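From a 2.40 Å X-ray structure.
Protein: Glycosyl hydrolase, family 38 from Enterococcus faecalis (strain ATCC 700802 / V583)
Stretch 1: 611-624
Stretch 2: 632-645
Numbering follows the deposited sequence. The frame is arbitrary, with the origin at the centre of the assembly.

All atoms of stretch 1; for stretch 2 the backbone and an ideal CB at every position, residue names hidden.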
# COMPACT_ATOMS: atom_id res chain seq x y z
N MET A 611 27.39 -13.36 -19.57
CA MET A 611 27.75 -11.95 -19.55
C MET A 611 26.74 -11.16 -20.37
O MET A 611 26.63 -11.35 -21.59
CB MET A 611 29.16 -11.73 -20.08
CG MET A 611 30.23 -12.46 -19.27
SD MET A 611 30.41 -11.82 -17.59
CE MET A 611 30.96 -10.15 -17.93
N LEU A 612 26.00 -10.26 -19.71
CA LEU A 612 24.95 -9.51 -20.37
C LEU A 612 25.27 -8.02 -20.39
O LEU A 612 25.93 -7.51 -19.47
CB LEU A 612 23.60 -9.73 -19.67
CG LEU A 612 23.03 -11.15 -19.71
CD1 LEU A 612 21.63 -11.17 -19.13
CD2 LEU A 612 23.03 -11.68 -21.14
N PRO A 613 24.83 -7.31 -21.42
CA PRO A 613 24.94 -5.84 -21.40
C PRO A 613 24.21 -5.27 -20.19
O PRO A 613 23.13 -5.71 -19.83
CB PRO A 613 24.27 -5.43 -22.71
CG PRO A 613 24.42 -6.62 -23.60
CD PRO A 613 24.29 -7.81 -22.70
N VAL A 614 24.84 -4.27 -19.56
CA VAL A 614 24.28 -3.69 -18.35
C VAL A 614 22.93 -3.05 -18.63
O VAL A 614 22.00 -3.12 -17.82
CB VAL A 614 25.27 -2.69 -17.73
CG1 VAL A 614 24.68 -2.05 -16.48
CG2 VAL A 614 26.58 -3.38 -17.41
N ALA A 615 22.79 -2.42 -19.79
CA ALA A 615 21.55 -1.78 -20.22
C ALA A 615 21.70 -1.44 -21.70
O ALA A 615 22.61 -1.93 -22.38
CB ALA A 615 21.25 -0.53 -19.38
N ALA A 616 20.80 -0.61 -22.21
CA ALA A 616 21.01 0.01 -23.51
C ALA A 616 21.98 1.18 -23.36
O ALA A 616 22.23 1.68 -22.26
CB ALA A 616 19.69 0.47 -24.12
N ASP A 617 22.53 1.62 -24.49
CA ASP A 617 23.49 2.71 -24.45
C ASP A 617 22.76 4.02 -24.14
O ASP A 617 21.54 4.09 -24.02
CB ASP A 617 24.28 2.79 -25.75
CG ASP A 617 23.39 2.78 -26.98
OD1 ASP A 617 22.33 3.44 -26.97
OD2 ASP A 617 23.76 2.11 -27.97
N GLU A 618 23.55 5.09 -24.00
CA GLU A 618 23.02 6.40 -23.62
C GLU A 618 22.02 6.96 -24.62
O GLU A 618 21.32 7.92 -24.30
CB GLU A 618 24.17 7.40 -23.43
CG GLU A 618 24.98 7.66 -24.69
CD GLU A 618 25.99 6.57 -24.99
OE1 GLU A 618 26.23 5.72 -24.11
OE2 GLU A 618 26.54 6.55 -26.12
N ARG A 619 21.93 6.38 -25.82
CA ARG A 619 21.01 6.90 -26.83
C ARG A 619 19.55 6.58 -26.51
O ARG A 619 18.66 7.23 -27.06
CB ARG A 619 21.38 6.34 -28.20
CG ARG A 619 22.75 6.78 -28.69
CD ARG A 619 23.59 5.61 -29.18
NE ARG A 619 23.11 5.07 -30.45
CZ ARG A 619 23.61 3.98 -31.03
NH1 ARG A 619 24.60 3.31 -30.45
NH2 ARG A 619 23.12 3.56 -32.19
N LEU A 620 19.29 5.61 -25.63
CA LEU A 620 17.90 5.24 -25.36
C LEU A 620 17.17 6.33 -24.58
O LEU A 620 16.01 6.62 -24.85
CB LEU A 620 17.84 3.92 -24.60
CG LEU A 620 16.42 3.48 -24.22
CD1 LEU A 620 15.55 3.32 -25.46
CD2 LEU A 620 16.45 2.19 -23.41
N GLU A 621 17.85 6.94 -23.59
CA GLU A 621 17.19 7.95 -22.77
C GLU A 621 16.71 9.13 -23.60
O GLU A 621 15.60 9.64 -23.40
CB GLU A 621 18.13 8.42 -21.66
CG GLU A 621 17.57 9.56 -20.83
CD GLU A 621 18.49 9.98 -19.70
OE1 GLU A 621 18.94 9.10 -18.94
OE2 GLU A 621 18.77 11.19 -19.59
N GLU A 622 17.54 9.59 -24.55
CA GLU A 622 17.13 10.68 -25.42
C GLU A 622 15.96 10.27 -26.31
O GLU A 622 15.05 11.08 -26.56
CB GLU A 622 18.31 11.15 -26.28
CG GLU A 622 19.33 11.96 -25.51
CD GLU A 622 18.77 13.29 -25.04
OE1 GLU A 622 18.34 14.10 -25.89
OE2 GLU A 622 18.76 13.53 -23.81
N GLU A 623 15.96 9.03 -26.79
CA GLU A 623 14.86 8.57 -27.63
C GLU A 623 13.57 8.39 -26.84
O GLU A 623 12.48 8.45 -27.41
CB GLU A 623 15.24 7.27 -28.34
CG GLU A 623 16.45 7.41 -29.26
CD GLU A 623 16.75 6.15 -30.04
OE1 GLU A 623 16.87 6.23 -31.28
OE2 GLU A 623 16.86 5.07 -29.42
N GLN A 624 13.69 8.16 -25.53
CA GLN A 624 12.51 8.10 -24.67
C GLN A 624 11.99 9.49 -24.33
O GLN A 624 10.78 9.73 -24.36
CB GLN A 624 12.82 7.32 -23.39
CG GLN A 624 13.16 5.86 -23.61
CD GLN A 624 13.71 5.20 -22.36
OE1 GLN A 624 14.27 5.87 -21.50
NE2 GLN A 624 13.53 3.89 -22.26
N UNK A 632 11.66 3.38 -34.76
CA UNK A 632 12.69 4.24 -35.33
C UNK A 632 13.86 4.46 -34.37
O UNK A 632 14.65 5.39 -34.58
CB UNK A 632 12.08 5.59 -35.72
N UNK A 633 13.98 3.64 -33.33
CA UNK A 633 14.99 3.85 -32.30
C UNK A 633 16.31 3.20 -32.70
O UNK A 633 16.34 2.03 -33.10
CB UNK A 633 14.51 3.29 -30.96
N UNK A 634 17.39 3.97 -32.59
CA UNK A 634 18.72 3.53 -32.99
C UNK A 634 19.55 2.99 -31.84
O UNK A 634 20.67 2.52 -32.07
CB UNK A 634 19.47 4.69 -33.65
N UNK A 635 19.03 3.03 -30.62
CA UNK A 635 19.80 2.58 -29.46
C UNK A 635 20.12 1.10 -29.57
O UNK A 635 19.32 0.30 -30.07
CB UNK A 635 19.04 2.86 -28.16
N UNK A 636 21.31 0.73 -29.11
CA UNK A 636 21.75 -0.65 -29.06
C UNK A 636 22.12 -1.03 -27.63
O UNK A 636 22.17 -0.18 -26.74
CB UNK A 636 22.94 -0.87 -30.00
N UNK A 637 22.38 -2.31 -27.43
CA UNK A 637 22.80 -2.78 -26.11
C UNK A 637 24.17 -2.21 -25.77
O UNK A 637 25.02 -2.04 -26.65
CB UNK A 637 22.83 -4.31 -26.06
N UNK A 638 24.38 -1.92 -24.49
CA UNK A 638 25.66 -1.39 -24.05
C UNK A 638 26.77 -2.41 -24.29
O UNK A 638 26.56 -3.62 -24.23
CB UNK A 638 25.60 -1.00 -22.57
N UNK A 639 27.97 -1.90 -24.59
CA UNK A 639 29.13 -2.76 -24.75
C UNK A 639 29.73 -3.17 -23.41
O UNK A 639 30.51 -4.12 -23.36
CB UNK A 639 30.19 -2.06 -25.60
N UNK A 640 29.38 -2.47 -22.33
CA UNK A 640 29.84 -2.84 -21.00
C UNK A 640 29.07 -4.06 -20.52
O UNK A 640 27.83 -4.04 -20.47
CB UNK A 640 29.68 -1.68 -20.02
N UNK A 641 29.79 -5.12 -20.17
CA UNK A 641 29.18 -6.39 -19.78
C UNK A 641 29.26 -6.58 -18.27
O UNK A 641 30.17 -6.07 -17.60
CB UNK A 641 29.86 -7.56 -20.50
N UNK A 642 28.30 -7.34 -17.74
CA UNK A 642 28.18 -7.61 -16.32
C UNK A 642 27.75 -9.06 -16.15
O UNK A 642 26.91 -9.56 -16.92
CB UNK A 642 27.19 -6.65 -15.65
N UNK A 643 28.31 -9.78 -15.17
CA UNK A 643 27.91 -11.17 -14.96
C UNK A 643 26.44 -11.30 -14.60
O UNK A 643 25.86 -10.44 -13.94
CB UNK A 643 28.77 -11.80 -13.86
N UNK A 644 25.84 -12.41 -15.05
CA UNK A 644 24.42 -12.68 -14.82
C UNK A 644 24.28 -14.19 -14.64
O UNK A 644 24.33 -14.93 -15.63
CB UNK A 644 23.55 -12.17 -15.97
N UNK A 645 24.10 -14.63 -13.40
CA UNK A 645 24.05 -16.05 -13.09
C UNK A 645 22.61 -16.56 -13.09
O UNK A 645 21.70 -15.88 -12.62
CB UNK A 645 24.71 -16.32 -11.74

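Position 632 has no atom of stretch 1 within 5.5 Å of its ideal CB, so almost any side chain would fit; it is Glu-632, whose end leads away.

At 633 the CB points toward stretch 1 and lies 3.3 Å from Glu-623 OE2. A long chain that runs past that carboxylate would suit, apolar or basic. Arg-633 does this: its extended chain lays one guanidinium face over Gln-624 CG, and its nitrogens bond elsewhere in the structure.

The CB of 634 points sideways, and the backbone matters more: N donates to Glu-623 OE1 at 2.7 Å. Many residues would serve, proline excepted. The residue is Leu-634, its CB 4.1 Å from Arg-619 NH2.

Position 635 is cramped. Its N donates to Glu-623 OE2 (3.2 Å), so one carboxylate binds two successive amides, while its CB sits 3.3 Å from Glu-623 OE2 and 3.6 Å from Asp-617 OD1. A small residue is favoured, and Ala-635 rests its CB against Leu-620 CB at 3.9 Å.

At 636, N donates to Asp-617 OD2 (3.0 Å), and O accepts from Asp-617 N (2.9 Å). The sideways CB would allow a polar chain of some length. Gln-636 bends back, NE2 making a weak bond to Leu-634 O.

The CB of 637 points away overall yet lies 3.7 Å from Pro-613 CG, inviting a chain with a flat or apolar surface. Arg-637 places a guanidinium face over Pro-613 CG, and its NH2 donates to a water that in turn donates to Pro-613 O.

At 638, N donates to Ala-615 O (2.8 Å). The CB of 638 lies tight against Ala-615 O, at 3.1 Å, so a small residue sits comfortably, though a longer chain that turns aside is not ruled out. Ser-638 fits, and its OG accepts from the N of 640. Position 639 points away, unconstrained by stretch 1; it is Thr-639.

At 640, O accepts from Val-614 N (3.1 Å), and a branched chain could meet Val-614 CG2. Thr-640 brings its CG2 to 4.1 Å from Val-614 CG2.

Position 641 begins the strand, its CB 3.8 Å from Met-611 CE, so an apolar residue suits: Leu-641. At 642, N and O pair with Leu-612, and CB lies 3.8 Å from Val-614 CG2; any aliphatic stem would do, and Arg-642 provides one. The N of 643 makes no bond to stretch 1, so an apolar residue, proline included, would suit beside Met-611; Pro-643 sets its CG 3.9 Å from Met-611 SD.

At 644, Leu-612 CD1 offers a methyl to an apolar or aromatic group; Phe-644 receives it over its ring face. Position 645 is out of reach, with no preference; it is Glu-645.

Stretch 2 (632-645) ERLAQRSTTLRPFE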
# COMPACT_ATOMS: atom_id res chain seq x y z
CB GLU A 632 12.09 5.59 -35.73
CG GLU A 632 10.92 5.48 -36.70
CD GLU A 632 11.35 5.09 -38.10
OE1 GLU A 632 12.45 5.50 -38.52
OE2 GLU A 632 10.59 4.36 -38.77
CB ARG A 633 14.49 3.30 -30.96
CG ARG A 633 13.39 4.15 -30.36
CD ARG A 633 12.97 3.69 -28.97
NE ARG A 633 12.03 4.64 -28.39
CZ ARG A 633 11.40 4.47 -27.23
NH1 ARG A 633 11.60 3.37 -26.52
NH2 ARG A 633 10.56 5.39 -26.78
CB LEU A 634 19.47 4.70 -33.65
CG LEU A 634 18.75 5.46 -34.75
CD1 LEU A 634 19.52 6.71 -35.14
CD2 LEU A 634 18.53 4.56 -35.96
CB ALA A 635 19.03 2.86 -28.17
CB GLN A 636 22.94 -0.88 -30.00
CG GLN A 636 22.69 -0.43 -31.43
CD GLN A 636 21.52 -1.15 -32.08
OE1 GLN A 636 21.26 -2.31 -31.79
NE2 GLN A 636 20.82 -0.45 -32.96
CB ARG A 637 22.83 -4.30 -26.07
CG ARG A 637 21.56 -4.96 -26.59
CD ARG A 637 21.48 -6.41 -26.14
NE ARG A 637 21.23 -6.52 -24.71
CZ ARG A 637 21.04 -7.67 -24.07
NH1 ARG A 637 21.07 -8.81 -24.73
NH2 ARG A 637 20.82 -7.67 -22.76
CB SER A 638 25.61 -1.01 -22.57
OG SER A 638 26.87 -0.54 -22.12
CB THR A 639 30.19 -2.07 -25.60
OG1 THR A 639 30.59 -0.84 -24.98
CG2 THR A 639 29.65 -1.78 -26.99
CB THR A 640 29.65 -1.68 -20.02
OG1 THR A 640 30.32 -0.52 -20.53
CG2 THR A 640 30.22 -2.03 -18.66
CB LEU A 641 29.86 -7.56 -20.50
CG LEU A 641 29.92 -7.44 -22.03
CD1 LEU A 641 30.57 -8.67 -22.64
CD2 LEU A 641 28.53 -7.22 -22.61
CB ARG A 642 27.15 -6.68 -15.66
CG ARG A 642 27.13 -6.72 -14.14
CD ARG A 642 25.84 -6.13 -13.60
NE ARG A 642 25.79 -6.14 -12.14
CZ ARG A 642 25.88 -5.06 -11.38
NH1 ARG A 642 26.01 -3.86 -11.94
NH2 ARG A 642 25.82 -5.16 -10.06
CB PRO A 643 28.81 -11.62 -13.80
CG PRO A 643 29.99 -10.71 -13.87
CD PRO A 643 29.44 -9.39 -14.32
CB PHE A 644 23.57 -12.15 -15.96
CG PHE A 644 22.10 -12.40 -15.79
CD1 PHE A 644 21.31 -11.52 -15.07
CD2 PHE A 644 21.50 -13.51 -16.37
CE1 PHE A 644 19.95 -11.75 -14.92
CE2 PHE A 644 20.14 -13.74 -16.22
CZ PHE A 644 19.37 -12.86 -15.49
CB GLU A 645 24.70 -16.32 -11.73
CG GLU A 645 24.87 -17.79 -11.40
CD GLU A 645 25.76 -18.02 -10.19
OE1 GLU A 645 26.33 -17.04 -9.67
OE2 GLU A 645 25.88 -19.18 -9.75
O HOH W 1 20.85 -4.99 -21.17
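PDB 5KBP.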